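Local coordinates for protein transcriptional regulator, LacI family (Lactobacillus brevis, PDB 3JY6) that probably acts as a DNA-binding transcription regulator of the LacI family, here represented by its periplasmic-binding-protein-like regulatory region, at residues D18-S22 with A217-F221; F64-Q70 with M86-D92; Y123-V127 with L175-Q181. All coordinates share one frame. Residues are numbered along the deposited sequence.

Contact 1 (D18-S22 with A217-F221); sequences DDYFS and ADTDF
A small surface contact bridges the cleft between the two subdomains of the periplasmic-binding-protein fold: the N-terminal turn of helix 20-34 in one lobe meets the loop that follows strand 211-215 in the other. D19 holds the N-cap position without a side-chain capping bond, and the helix starts at Y20, with S22 N bonded to D19 O at 2.9 Å. The loop is irregular; Y20 faces T219 (CA-CA 6.8 Å) and F21 faces D218 (7.0 Å). Y20, chi1 171° (t) and chi2 83°, points toward the loop and lays a ring face against T219: T219 CA sits 4.2 Å from the ring centroid, 19° off its normal, a CH-pi contact, and T219 OG1 is 3.5 Å from Y20 CG. Y20 CE2 reaches D218 CB at 3.6 Å. F21, likewise t, offers its ring edge to the carboxylate, F21 CD1 to D218 OD2 being 4.1 Å. E190 accepts a hydrogen bond from T219 N, and D18 of the second subunit packs on Y20. Only 197 Å² is buried, and no hydrogen bond or salt bridge joins the two segments, which meet chiefly through the Y20 and F21 rings, consistent with the hinged, mobile cleft of relatives.

Contact 2 (F64-Q70 with M86-D92); sequences FDGLILQ and MPVVSVD
F64 and D65 lead into the strand: F64 O lies 3.6 Å from M86 CE, and D65 O 3.5 Å from P87 CD. At G66 (phi/psi -174/162) the chain is nearly fully extended; M86, chi1 71° (p), places M86 SD 4.0 Å from L67 CB. Strand 66-70 runs parallel to strand 88-91, axes 4.5 Å apart at -19°. L67 pairs with V88, I68 with V89 and L69 with S90 (CA-CA 4.8, 4.9 and 4.5 Å). L67 N donates to P87 O (3.1 Å) and L67 O accepts from V89 N (3.0 Å). I68 sends its side chain to the face shared with V89, opposite L67, V88, L69 and S90, and I68 CG2 touches V91 CG2 at 3.9 Å. L69 N donates to V89 O (2.7 Å); L69 O accepts from V91 N (2.7 Å) and S90 OG (3.2 Å). Beyond the last bridge, Q70 CG lies 3.6 Å from V91 O, and Q70 OE1 is hydrogen-bonded to S22 OG. Joined through helix 75-82, the strands form a beta-alpha-beta crossover unit of the Rossmann-like lobe: backbone bonds set the register, and mostly aliphatic side chains lie on both faces, S90 adding a side-chain bond to L69 O.

Contact 3 (Y123-V127 with L175-Q181); sequences YQHVV and LITQNDQ
Segment 123-127 carries residues of strand 125-131, its H125 and V127 extended (phi/psi -101/113 and -110/105), while 175-181 carries residues of helix 165-177 and the loop toward strand 183-187. Nearest CA pairs are V127 with I176 (6.4 Å) and H125 with Q181 (5.8 Å). V127, chi1 175° (t), packs on the helix: V127 CG1 to L175 CB is 4.0 Å and V127 CG2 to I176 CG1 is 4.1 Å. H125, chi1 173° (t), inserts its imidazole into the curve of the loop, with H125 CE1 edge-on to L175 O at 3.1 Å and H125 ND1 3.8 Å from N179 OD1. Both ring nitrogens have their hydrogen bonds outside the segments, NE2 with D154 and ND1 with T183. N179 OD1 instead receives a weak bond from Q181 N (3.3 Å). Apolar packing and a buried histidine thus join the helix to the strand: helix 165-177 is the crossover of a beta-alpha-beta unit from strand 152-158 to strand 183-187, and packs on strand 125-131, which lies between those two in the parallel sheet.

Contact 2 lies in the parallel sheet that also contains strand 9-14; contact 3 sets helix 165-177 and its following loop against the other lobe's parallel sheet. The two are on opposite sides of the chain centre, their centres about 42 Å apart. Contact 1 joins the lobes, its centre about 21 Å from that of contact 2 and 27 Å from that of contact 3. Along the chain, contacts 2 and 3 follow one another, both inside the loop closed by contact 1. Contacts 1 and 2 touch: S22 OG lies 2.8 Å from Q70 OE1, a probable hydrogen bond. The strand ends therefore adjoin the interlobe cleft, whereas contact 3 lies within one lobe, away from the interlobe contact.

Contact 1 (D18-S22 with A217-F221)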
loop_
_atom_site.group_PDB
_atom_site.type_symbol
_atom_site.label_atom_id
_atom_site.label_comp_id
_atom_site.label_asym_id
_atom_site.label_seq_id
_atom_site.Cartn_x
_atom_site.Cartn_y
_atom_site.Cartn_z
ATOM N N ASP A 18 4.373 3.457 -0.515
ATOM C CA ASP A 18 3.272 3.577 0.449
ATOM C C ASP A 18 1.993 3.978 -0.268
ATOM O O ASP A 18 0.905 3.831 0.279
ATOM C CB ASP A 18 3.556 4.632 1.510
ATOM C CG ASP A 18 4.639 4.215 2.467
ATOM O OD1 ASP A 18 4.632 3.040 2.919
ATOM O OD2 ASP A 18 5.493 5.075 2.783
ATOM N N ASP A 19 2.135 4.509 -1.480
ATOM C CA ASP A 19 0.979 4.930 -2.259
ATOM C C ASP A 19 0.357 3.727 -2.951
ATOM O O ASP A 19 1.019 3.030 -3.715
ATOM C CB ASP A 19 1.362 5.967 -3.332
ATOM C CG ASP A 19 2.012 7.213 -2.751
ATOM O OD1 ASP A 19 1.751 7.527 -1.571
ATOM O OD2 ASP A 19 2.775 7.894 -3.478
ATOM N N TYR A 20 -0.921 3.493 -2.682
ATOM C CA TYR A 20 -1.642 2.389 -3.300
ATOM C C TYR A 20 -1.544 2.533 -4.827
ATOM O O TYR A 20 -1.495 1.538 -5.550
ATOM C CB TYR A 20 -3.099 2.435 -2.843
ATOM C CG TYR A 20 -4.038 1.482 -3.545
ATOM C CD1 TYR A 20 -4.145 0.145 -3.157
ATOM C CD2 TYR A 20 -4.854 1.931 -4.577
ATOM C CE1 TYR A 20 -5.046 -0.713 -3.777
ATOM C CE2 TYR A 20 -5.756 1.083 -5.204
ATOM C CZ TYR A 20 -5.849 -0.237 -4.797
ATOM O OH TYR A 20 -6.757 -1.076 -5.412
ATOM N N PHE A 21 -1.516 3.778 -5.304
ATOM C CA PHE A 21 -1.415 4.064 -6.735
ATOM C C PHE A 21 -0.183 3.391 -7.344
ATOM O O PHE A 21 -0.223 2.899 -8.466
ATOM C CB PHE A 21 -1.311 5.577 -6.970
ATOM C CG PHE A 21 -1.174 5.966 -8.420
ATOM C CD1 PHE A 21 -2.303 6.150 -9.217
ATOM C CD2 PHE A 21 0.089 6.141 -8.995
ATOM C CE1 PHE A 21 -2.185 6.507 -10.566
ATOM C CE2 PHE A 21 0.224 6.497 -10.344
ATOM C CZ PHE A 21 -0.918 6.682 -11.137
ATOM N N SER A 22 0.913 3.387 -6.596
ATOM C CA SER A 22 2.158 2.804 -7.061
ATOM C C SER A 22 2.155 1.288 -7.094
ATOM O O SER A 22 2.557 0.679 -8.084
ATOM C CB SER A 22 3.318 3.278 -6.186
ATOM O OG SER A 22 3.578 4.640 -6.434
ATOM N N ALA A 217 -8.630 9.122 -5.460
ATOM C CA ALA A 217 -8.359 8.000 -4.576
ATOM C C ALA A 217 -8.799 6.707 -5.247
ATOM O O ALA A 217 -9.858 6.658 -5.859
ATOM C CB ALA A 217 -9.119 8.184 -3.267
ATOM N N ASP A 218 -7.994 5.657 -5.124
ATOM C CA ASP A 218 -8.336 4.384 -5.746
ATOM C C ASP A 218 -8.606 3.251 -4.754
ATOM O O ASP A 218 -9.200 2.235 -5.116
ATOM C CB ASP A 218 -7.242 3.991 -6.743
ATOM C CG ASP A 218 -7.156 4.957 -7.924
ATOM O OD1 ASP A 218 -8.051 4.911 -8.803
ATOM O OD2 ASP A 218 -6.206 5.775 -7.968
ATOM N N THR A 219 -8.188 3.435 -3.505
ATOM C CA THR A 219 -8.395 2.430 -2.477
ATOM C C THR A 219 -9.888 2.162 -2.242
ATOM O O THR A 219 -10.696 3.090 -2.183
ATOM C CB THR A 219 -7.770 2.869 -1.164
ATOM O OG1 THR A 219 -6.338 2.781 -1.232
ATOM C CG2 THR A 219 -8.262 1.996 -0.102
ATOM N N ASP A 220 -10.245 0.892 -2.076
ATOM C CA ASP A 220 -11.637 0.508 -1.875
ATOM C C ASP A 220 -12.195 0.811 -0.499
ATOM O O ASP A 220 -13.288 1.348 -0.368
ATOM C CB ASP A 220 -11.824 -0.993 -2.081
ATOM C CG ASP A 220 -11.075 -1.529 -3.273
ATOM O OD1 ASP A 220 -11.416 -1.154 -4.412
ATOM O OD2 ASP A 220 -10.142 -2.338 -3.070
ATOM N N PHE A 221 -11.470 0.447 0.549
ATOM C CA PHE A 221 -12.061 0.671 1.864
ATOM C C PHE A 221 -12.611 2.060 2.183
ATOM O O PHE A 221 -13.493 2.192 3.029
ATOM C CB PHE A 221 -11.122 0.180 2.969
ATOM C CG PHE A 221 -9.757 0.752 2.897
ATOM C CD1 PHE A 221 -9.489 1.980 3.496
ATOM C CD2 PHE A 221 -8.732 0.046 2.272
ATOM C CE1 PHE A 221 -8.213 2.541 3.472
ATOM C CE2 PHE A 221 -7.438 0.578 2.226
ATOM C CZ PHE A 221 -7.171 1.838 2.843
#

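Contact 2 (F64-Q70 with M86-D92)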
loop_
_atom_site.group_PDB
_atom_site.type_symbol
_atom_site.label_atom_id
_atom_site.label_comp_id
_atom_site.label_asym_id
_atom_site.label_seq_id
_atom_site.Cartn_x
_atom_site.Cartn_y
_atom_site.Cartn_z
ATOM N N PHE A 64 19.343 -3.950 -16.833
ATOM C CA PHE A 64 17.903 -4.140 -16.818
ATOM C C PHE A 64 17.561 -3.815 -18.266
ATOM O O PHE A 64 18.288 -3.059 -18.905
ATOM C CB PHE A 64 17.226 -3.169 -15.837
ATOM C CG PHE A 64 17.216 -3.664 -14.413
ATOM C CD1 PHE A 64 18.345 -3.545 -13.607
ATOM C CD2 PHE A 64 16.094 -4.309 -13.895
ATOM C CE1 PHE A 64 18.358 -4.071 -12.298
ATOM C CE2 PHE A 64 16.096 -4.837 -12.591
ATOM C CZ PHE A 64 17.220 -4.720 -11.797
ATOM N N ASP A 65 16.490 -4.381 -18.804
ATOM C CA ASP A 65 16.171 -4.105 -20.198
ATOM C C ASP A 65 15.212 -2.962 -20.461
ATOM O O ASP A 65 14.910 -2.667 -21.616
ATOM C CB ASP A 65 15.658 -5.365 -20.890
ATOM C CG ASP A 65 16.712 -6.467 -20.958
ATOM O OD1 ASP A 65 17.917 -6.177 -20.768
ATOM O OD2 ASP A 65 16.337 -7.629 -21.213
ATOM N N GLY A 66 14.750 -2.304 -19.405
ATOM C CA GLY A 66 13.821 -1.206 -19.586
ATOM C C GLY A 66 13.522 -0.480 -18.291
ATOM O O GLY A 66 13.754 -1.003 -17.197
ATOM N N LEU A 67 12.996 0.728 -18.421
ATOM C CA LEU A 67 12.672 1.541 -17.272
ATOM C C LEU A 67 11.288 2.160 -17.405
ATOM O O LEU A 67 10.975 2.799 -18.410
ATOM C CB LEU A 67 13.713 2.669 -17.108
ATOM C CG LEU A 67 13.419 3.760 -16.068
ATOM C CD1 LEU A 67 13.328 3.124 -14.694
ATOM C CD2 LEU A 67 14.491 4.827 -16.085
ATOM N N ILE A 68 10.454 1.940 -16.398
ATOM C CA ILE A 68 9.135 2.551 -16.377
ATOM C C ILE A 68 9.265 3.532 -15.220
ATOM O O ILE A 68 9.523 3.145 -14.070
ATOM C CB ILE A 68 8.022 1.527 -16.139
ATOM C CG1 ILE A 68 8.018 0.507 -17.287
ATOM C CG2 ILE A 68 6.691 2.238 -16.058
ATOM C CD1 ILE A 68 6.897 -0.497 -17.247
ATOM N N LEU A 69 9.117 4.809 -15.539
ATOM C CA LEU A 69 9.312 5.857 -14.551
ATOM C C LEU A 69 8.052 6.534 -14.016
ATOM O O LEU A 69 7.336 7.213 -14.751
ATOM C CB LEU A 69 10.244 6.905 -15.160
ATOM C CG LEU A 69 10.900 7.979 -14.305
ATOM C CD1 LEU A 69 11.901 7.337 -13.346
ATOM C CD2 LEU A 69 11.613 8.976 -15.229
ATOM N N GLN A 70 7.784 6.350 -12.730
ATOM C CA GLN A 70 6.626 6.977 -12.107
ATOM C C GLN A 70 7.189 7.771 -10.937
ATOM O O GLN A 70 6.674 7.708 -9.815
ATOM C CB GLN A 70 5.634 5.908 -11.614
ATOM C CG GLN A 70 4.242 6.440 -11.224
ATOM C CD GLN A 70 4.082 6.663 -9.736
ATOM O OE1 GLN A 70 4.231 5.735 -8.937
ATOM N NE2 GLN A 70 3.763 7.897 -9.353
ATOM N N MET A 86 18.669 1.919 -22.352
ATOM C CA MET A 86 17.426 1.167 -22.349
ATOM C C MET A 86 16.203 2.030 -22.608
ATOM O O MET A 86 16.185 3.214 -22.276
ATOM C CB MET A 86 17.253 0.440 -20.999
ATOM C CG MET A 86 16.945 1.352 -19.806
ATOM S SD MET A 86 16.947 0.523 -18.176
ATOM C CE MET A 86 18.743 0.326 -17.906
ATOM N N PRO A 87 15.170 1.449 -23.227
ATOM C CA PRO A 87 13.952 2.207 -23.502
ATOM C C PRO A 87 13.321 2.682 -22.195
ATOM O O PRO A 87 13.468 2.038 -21.155
ATOM C CB PRO A 87 13.074 1.211 -24.263
ATOM C CG PRO A 87 13.571 -0.148 -23.772
ATOM C CD PRO A 87 15.070 0.067 -23.726
ATOM N N VAL A 88 12.623 3.811 -22.257
ATOM C CA VAL A 88 11.990 4.395 -21.082
ATOM C C VAL A 88 10.552 4.792 -21.366
ATOM O O VAL A 88 10.226 5.226 -22.475
ATOM C CB VAL A 88 12.736 5.681 -20.629
ATOM C CG1 VAL A 88 12.100 6.255 -19.366
ATOM C CG2 VAL A 88 14.233 5.381 -20.397
ATOM N N VAL A 89 9.689 4.634 -20.366
ATOM C CA VAL A 89 8.297 5.058 -20.469
ATOM C C VAL A 89 7.999 5.725 -19.134
ATOM O O VAL A 89 8.345 5.189 -18.086
ATOM C CB VAL A 89 7.299 3.880 -20.668
ATOM C CG1 VAL A 89 5.870 4.412 -20.684
ATOM C CG2 VAL A 89 7.554 3.180 -21.975
ATOM N N SER A 90 7.374 6.895 -19.172
ATOM C CA SER A 90 7.037 7.610 -17.946
ATOM C C SER A 90 5.530 7.499 -17.671
ATOM O O SER A 90 4.721 7.360 -18.590
ATOM C CB SER A 90 7.455 9.081 -18.066
ATOM O OG SER A 90 7.681 9.646 -16.785
ATOM N N VAL A 91 5.162 7.543 -16.402
ATOM C CA VAL A 91 3.760 7.429 -16.026
ATOM C C VAL A 91 3.335 8.418 -14.951
ATOM O O VAL A 91 4.087 8.697 -14.011
ATOM C CB VAL A 91 3.433 6.003 -15.505
ATOM C CG1 VAL A 91 1.935 5.871 -15.230
ATOM C CG2 VAL A 91 3.888 4.966 -16.514
ATOM N N ASP A 92 2.126 8.950 -15.122
ATOM C CA ASP A 92 1.504 9.869 -14.170
ATOM C C ASP A 92 2.294 11.148 -13.902
ATOM O O ASP A 92 2.254 11.672 -12.794
ATOM C CB ASP A 92 1.273 9.129 -12.842
ATOM C CG ASP A 92 0.362 9.891 -11.897
ATOM O OD1 ASP A 92 -0.784 10.184 -12.288
ATOM O OD2 ASP A 92 0.784 10.201 -10.763
#

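Contact 3 (Y123-V127 with L175-Q181)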
loop_
_atom_site.group_PDB
_atom_site.type_symbol
_atom_site.label_atom_id
_atom_site.label_comp_id
_atom_site.label_asym_id
_atom_site.label_seq_id
_atom_site.Cartn_x
_atom_site.Cartn_y
_atom_site.Cartn_z
ATOM N N TYR A 123 -23.068 22.399 -4.209
ATOM C CA TYR A 123 -21.793 22.699 -3.564
ATOM C C TYR A 123 -21.019 23.737 -4.382
ATOM O O TYR A 123 -20.371 23.403 -5.376
ATOM C CB TYR A 123 -20.983 21.403 -3.432
ATOM C CG TYR A 123 -21.719 20.323 -2.670
ATOM C CD1 TYR A 123 -21.759 20.334 -1.281
ATOM C CD2 TYR A 123 -22.415 19.314 -3.343
ATOM C CE1 TYR A 123 -22.470 19.370 -0.572
ATOM C CE2 TYR A 123 -23.137 18.344 -2.649
ATOM C CZ TYR A 123 -23.162 18.379 -1.261
ATOM O OH TYR A 123 -23.881 17.441 -0.558
ATOM N N GLN A 124 -21.083 24.991 -3.953
ATOM C CA GLN A 124 -20.420 26.088 -4.665
ATOM C C GLN A 124 -19.046 26.433 -4.096
ATOM O O GLN A 124 -18.202 27.028 -4.777
ATOM C CB GLN A 124 -21.305 27.338 -4.601
ATOM C CG GLN A 124 -22.781 27.069 -4.845
ATOM C CD GLN A 124 -23.147 27.076 -6.313
ATOM O OE1 GLN A 124 -23.215 28.132 -6.945
ATOM N NE2 GLN A 124 -23.380 25.897 -6.867
ATOM N N HIS A 125 -18.829 26.063 -2.841
ATOM C CA HIS A 125 -17.581 26.367 -2.158
ATOM C C HIS A 125 -16.651 25.160 -2.105
ATOM O O HIS A 125 -16.941 24.171 -1.432
ATOM C CB HIS A 125 -17.909 26.857 -0.749
ATOM C CG HIS A 125 -16.715 27.053 0.127
ATOM N ND1 HIS A 125 -16.700 26.653 1.445
ATOM C CD2 HIS A 125 -15.505 27.605 -0.114
ATOM C CE1 HIS A 125 -15.529 26.947 1.979
ATOM N NE2 HIS A 125 -14.785 27.526 1.054
ATOM N N VAL A 126 -15.529 25.241 -2.812
ATOM C CA VAL A 126 -14.589 24.132 -2.829
ATOM C C VAL A 126 -13.370 24.387 -1.955
ATOM O O VAL A 126 -12.728 25.434 -2.038
ATOM C CB VAL A 126 -14.118 23.821 -4.260
ATOM C CG1 VAL A 126 -13.328 22.510 -4.271
ATOM C CG2 VAL A 126 -15.311 23.740 -5.193
ATOM N N VAL A 127 -13.071 23.417 -1.102
ATOM C CA VAL A 127 -11.929 23.490 -0.207
ATOM C C VAL A 127 -10.938 22.465 -0.721
ATOM O O VAL A 127 -11.127 21.260 -0.561
ATOM C CB VAL A 127 -12.336 23.157 1.248
ATOM C CG1 VAL A 127 -11.098 23.115 2.142
ATOM C CG2 VAL A 127 -13.308 24.208 1.768
ATOM N N LEU A 175 -11.566 26.280 7.130
ATOM C CA LEU A 175 -11.936 26.632 5.762
ATOM C C LEU A 175 -13.306 26.082 5.354
ATOM O O LEU A 175 -14.074 26.747 4.660
ATOM C CB LEU A 175 -10.872 26.123 4.789
ATOM C CG LEU A 175 -9.495 26.795 4.754
ATOM C CD1 LEU A 175 -8.537 25.956 3.928
ATOM C CD2 LEU A 175 -9.623 28.186 4.165
ATOM N N ILE A 176 -13.603 24.860 5.778
ATOM C CA ILE A 176 -14.880 24.232 5.454
ATOM C C ILE A 176 -16.057 24.973 6.091
ATOM O O ILE A 176 -17.115 25.141 5.490
ATOM C CB ILE A 176 -14.927 22.763 5.964
ATOM C CG1 ILE A 176 -14.039 21.874 5.095
ATOM C CG2 ILE A 176 -16.367 22.241 5.952
ATOM C CD1 ILE A 176 -14.006 20.430 5.557
ATOM N N THR A 177 -15.838 25.431 7.312
ATOM C CA THR A 177 -16.866 26.078 8.098
ATOM C C THR A 177 -16.992 27.608 8.070
ATOM O O THR A 177 -17.823 28.159 8.798
ATOM C CB THR A 177 -16.698 25.637 9.557
ATOM O OG1 THR A 177 -17.931 25.804 10.252
ATOM C CG2 THR A 177 -15.612 26.461 10.241
ATOM N N GLN A 178 -16.212 28.299 7.243
ATOM C CA GLN A 178 -16.288 29.759 7.240
ATOM C C GLN A 178 -17.613 30.374 6.798
ATOM O O GLN A 178 -18.043 31.375 7.364
ATOM C CB GLN A 178 -15.133 30.375 6.435
ATOM C CG GLN A 178 -15.080 30.015 4.971
ATOM C CD GLN A 178 -13.923 30.698 4.258
ATOM O OE1 GLN A 178 -13.085 31.345 4.891
ATOM N NE2 GLN A 178 -13.867 30.550 2.938
ATOM N N ASN A 179 -18.267 29.807 5.793
ATOM C CA ASN A 179 -19.542 30.371 5.371
ATOM C C ASN A 179 -20.654 29.332 5.203
ATOM O O ASN A 179 -20.473 28.152 5.512
ATOM C CB ASN A 179 -19.373 31.208 4.088
ATOM C CG ASN A 179 -18.597 30.484 2.999
ATOM O OD1 ASN A 179 -18.997 29.412 2.542
ATOM N ND2 ASN A 179 -17.479 31.082 2.568
ATOM N N ASP A 180 -21.810 29.783 4.731
ATOM C CA ASP A 180 -22.950 28.892 4.549
ATOM C C ASP A 180 -23.054 28.186 3.205
ATOM O O ASP A 180 -23.910 27.317 3.029
ATOM C CB ASP A 180 -24.251 29.640 4.828
ATOM C CG ASP A 180 -24.419 29.972 6.293
ATOM O OD1 ASP A 180 -23.902 29.208 7.142
ATOM O OD2 ASP A 180 -25.077 30.987 6.603
ATOM N N GLN A 181 -22.198 28.554 2.258
ATOM C CA GLN A 181 -22.222 27.901 0.957
ATOM C C GLN A 181 -21.993 26.403 1.150
ATOM O O GLN A 181 -21.170 26.012 1.980
ATOM C CB GLN A 181 -21.140 28.503 0.043
ATOM C CG GLN A 181 -21.644 29.698 -0.770
ATOM C CD GLN A 181 -20.558 30.443 -1.547
ATOM O OE1 GLN A 181 -19.625 29.844 -2.094
ATOM N NE2 GLN A 181 -20.695 31.767 -1.616
#